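Leucine aminopeptidase 2 (Saccharomyces cerevisiae, PDB 2XQ0) cleaves di- and tripeptides as a zinc-dependent aminopeptidase of the M1 family and has low epoxide hydrolase activity in vitro. Local coordinates at residues Glu401-Gly406 with Lys443-Ser448. Numbering follows the deposited sequence.
Sequences ETILGG and KEILDS
I403 and I445 meet where their backbones come nearest, their side chains sliding past each other in opposite directions. The CG2 methyl of I445 lies 3.6 Å from CG1 of I403 and also touches its CB and CD1. Both methyls of I445 lie against the carbonyl O of I403, CD1 the nearer at 3.3 Å. In I403, CG1 sits between the backbone N and the carbonyl carbon (chi1 75°), which directs this branch along CG2 of I445. Beside this pair, L404 and L446 cross at about a right angle, CD2 to CD2 at 4.1 Å; F410 also packs on L404, and L435 on L446. Within 443-448, S448 OG donates to the carbonyl O of I445 at 2.9 Å, the donor lying 30° off the carbonyl plane. K443 NZ bridges to D447 OD2 at 2.8 Å on its syn lone pair, while Y436 holds OD1. Helix 388-403 ends in a Schellman motif at G405, whose positive phi turns the chain toward helix 407-420. The contact thus joins this helix end to the short helix 443-447, away from the zinc site. No hydrogen bond or salt bridge crosses between the segments; their direct association rests on apolar packing and van der Waals contact of the I445 methyls with the I403 carbonyl O.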
loop_
_atom_site.group_PDB
_atom_site.type_symbol
_atom_site.label_atom_id
_atom_site.label_comp_id
_atom_site.label_asym_id
_atom_site.label_seq_id
_atom_site.Cartn_x
_atom_site.Cartn_y
_atom_site.Cartn_z
ATOM N N GLU A 401 -22.001 7.345 4.916
ATOM C CA GLU A 401 -22.726 6.181 5.419
ATOM C C GLU A 401 -23.704 6.604 6.514
ATOM O O GLU A 401 -24.874 6.240 6.494
ATOM C CB GLU A 401 -21.737 5.154 5.993
ATOM C CG GLU A 401 -22.388 3.917 6.581
ATOM C CD GLU A 401 -21.423 3.046 7.383
ATOM O OE1 GLU A 401 -20.387 2.596 6.822
ATOM O OE2 GLU A 401 -21.720 2.789 8.579
ATOM N N THR A 402 -23.202 7.361 7.480
ATOM C CA THR A 402 -23.992 7.777 8.637
ATOM C C THR A 402 -25.175 8.673 8.274
ATOM O O THR A 402 -26.333 8.358 8.586
ATOM C CB THR A 402 -23.117 8.541 9.644
ATOM O OG1 THR A 402 -22.047 7.701 10.083
ATOM C CG2 THR A 402 -23.942 8.982 10.837
ATOM N N ILE A 403 -24.891 9.791 7.618
ATOM C CA ILE A 403 -25.925 10.788 7.363
ATOM C C ILE A 403 -26.960 10.313 6.352
ATOM O O ILE A 403 -28.073 10.831 6.300
ATOM C CB ILE A 403 -25.329 12.120 6.884
ATOM C CG1 ILE A 403 -24.858 12.010 5.432
ATOM C CG2 ILE A 403 -24.193 12.549 7.797
ATOM C CD1 ILE A 403 -24.143 13.257 4.944
ATOM N N LEU A 404 -26.597 9.322 5.547
ATOM C CA LEU A 404 -27.519 8.799 4.546
ATOM C C LEU A 404 -28.432 7.701 5.085
ATOM O O LEU A 404 -29.310 7.211 4.369
ATOM C CB LEU A 404 -26.755 8.290 3.324
ATOM C CG LEU A 404 -26.237 9.403 2.413
ATOM C CD1 LEU A 404 -25.034 8.929 1.619
ATOM C CD2 LEU A 404 -27.346 9.902 1.495
ATOM N N GLY A 405 -28.221 7.304 6.335
ATOM C CA GLY A 405 -29.086 6.309 6.954
ATOM C C GLY A 405 -28.468 4.975 7.346
ATOM O O GLY A 405 -29.183 4.047 7.729
ATOM N N GLY A 406 -27.149 4.848 7.253
ATOM C CA GLY A 406 -26.513 3.641 7.749
ATOM C C GLY A 406 -26.125 2.665 6.658
ATOM O O GLY A 406 -26.321 2.929 5.469
ATOM N N LYS A 443 -31.391 14.749 -1.488
ATOM C CA LYS A 443 -30.617 15.882 -1.984
ATOM C C LYS A 443 -30.267 16.898 -0.891
ATOM O O LYS A 443 -29.188 17.489 -0.904
ATOM C CB LYS A 443 -31.357 16.559 -3.138
ATOM C CG LYS A 443 -30.840 17.935 -3.499
ATOM C CD LYS A 443 -29.866 17.879 -4.657
ATOM C CE LYS A 443 -30.076 19.078 -5.580
ATOM N NZ LYS A 443 -30.008 20.361 -4.834
ATOM N N GLU A 444 -31.172 17.100 0.054
ATOM C CA GLU A 444 -30.935 18.084 1.100
ATOM C C GLU A 444 -29.857 17.616 2.071
ATOM O O GLU A 444 -29.037 18.413 2.518
ATOM C CB GLU A 444 -32.236 18.427 1.838
ATOM C CG GLU A 444 -33.188 19.300 1.026
ATOM C CD GLU A 444 -34.459 19.655 1.789
ATOM O OE1 GLU A 444 -34.598 19.204 2.947
ATOM O OE2 GLU A 444 -35.317 20.380 1.235
ATOM N N ILE A 445 -29.863 16.324 2.394
ATOM C CA ILE A 445 -28.814 15.737 3.229
ATOM C C ILE A 445 -27.434 15.861 2.587
ATOM O O ILE A 445 -26.453 16.130 3.276
ATOM C CB ILE A 445 -29.100 14.266 3.544
ATOM C CG1 ILE A 445 -30.296 14.153 4.503
ATOM C CG2 ILE A 445 -27.855 13.580 4.120
ATOM C CD1 ILE A 445 -30.421 12.793 5.195
ATOM N N LEU A 446 -27.357 15.687 1.269
ATOM C CA LEU A 446 -26.064 15.747 0.582
ATOM C C LEU A 446 -25.587 17.182 0.429
ATOM O O LEU A 446 -24.385 17.449 0.430
ATOM C CB LEU A 446 -26.119 15.062 -0.790
ATOM C CG LEU A 446 -26.275 13.545 -0.846
ATOM C CD1 LEU A 446 -26.519 13.096 -2.279
ATOM C CD2 LEU A 446 -25.043 12.846 -0.268
ATOM N N ASP A 447 -26.535 18.102 0.281
ATOM C CA ASP A 447 -26.211 19.527 0.182
ATOM C C ASP A 447 -25.768 20.115 1.527
ATOM O O ASP A 447 -25.162 21.182 1.576
ATOM C CB ASP A 447 -27.392 20.325 -0.396
ATOM C CG ASP A 447 -27.549 20.142 -1.906
ATOM O OD1 ASP A 447 -26.543 19.848 -2.595
ATOM O OD2 ASP A 447 -28.683 20.302 -2.406
ATOM N N SER A 448 -26.055 19.410 2.617
ATOM C CA SER A 448 -25.599 19.840 3.934
ATOM C C SER A 448 -24.146 19.441 4.207
ATOM O O SER A 448 -23.519 19.973 5.123
ATOM C CB SER A 448 -26.507 19.297 5.037
ATOM O OG SER A 448 -26.076 18.019 5.478
#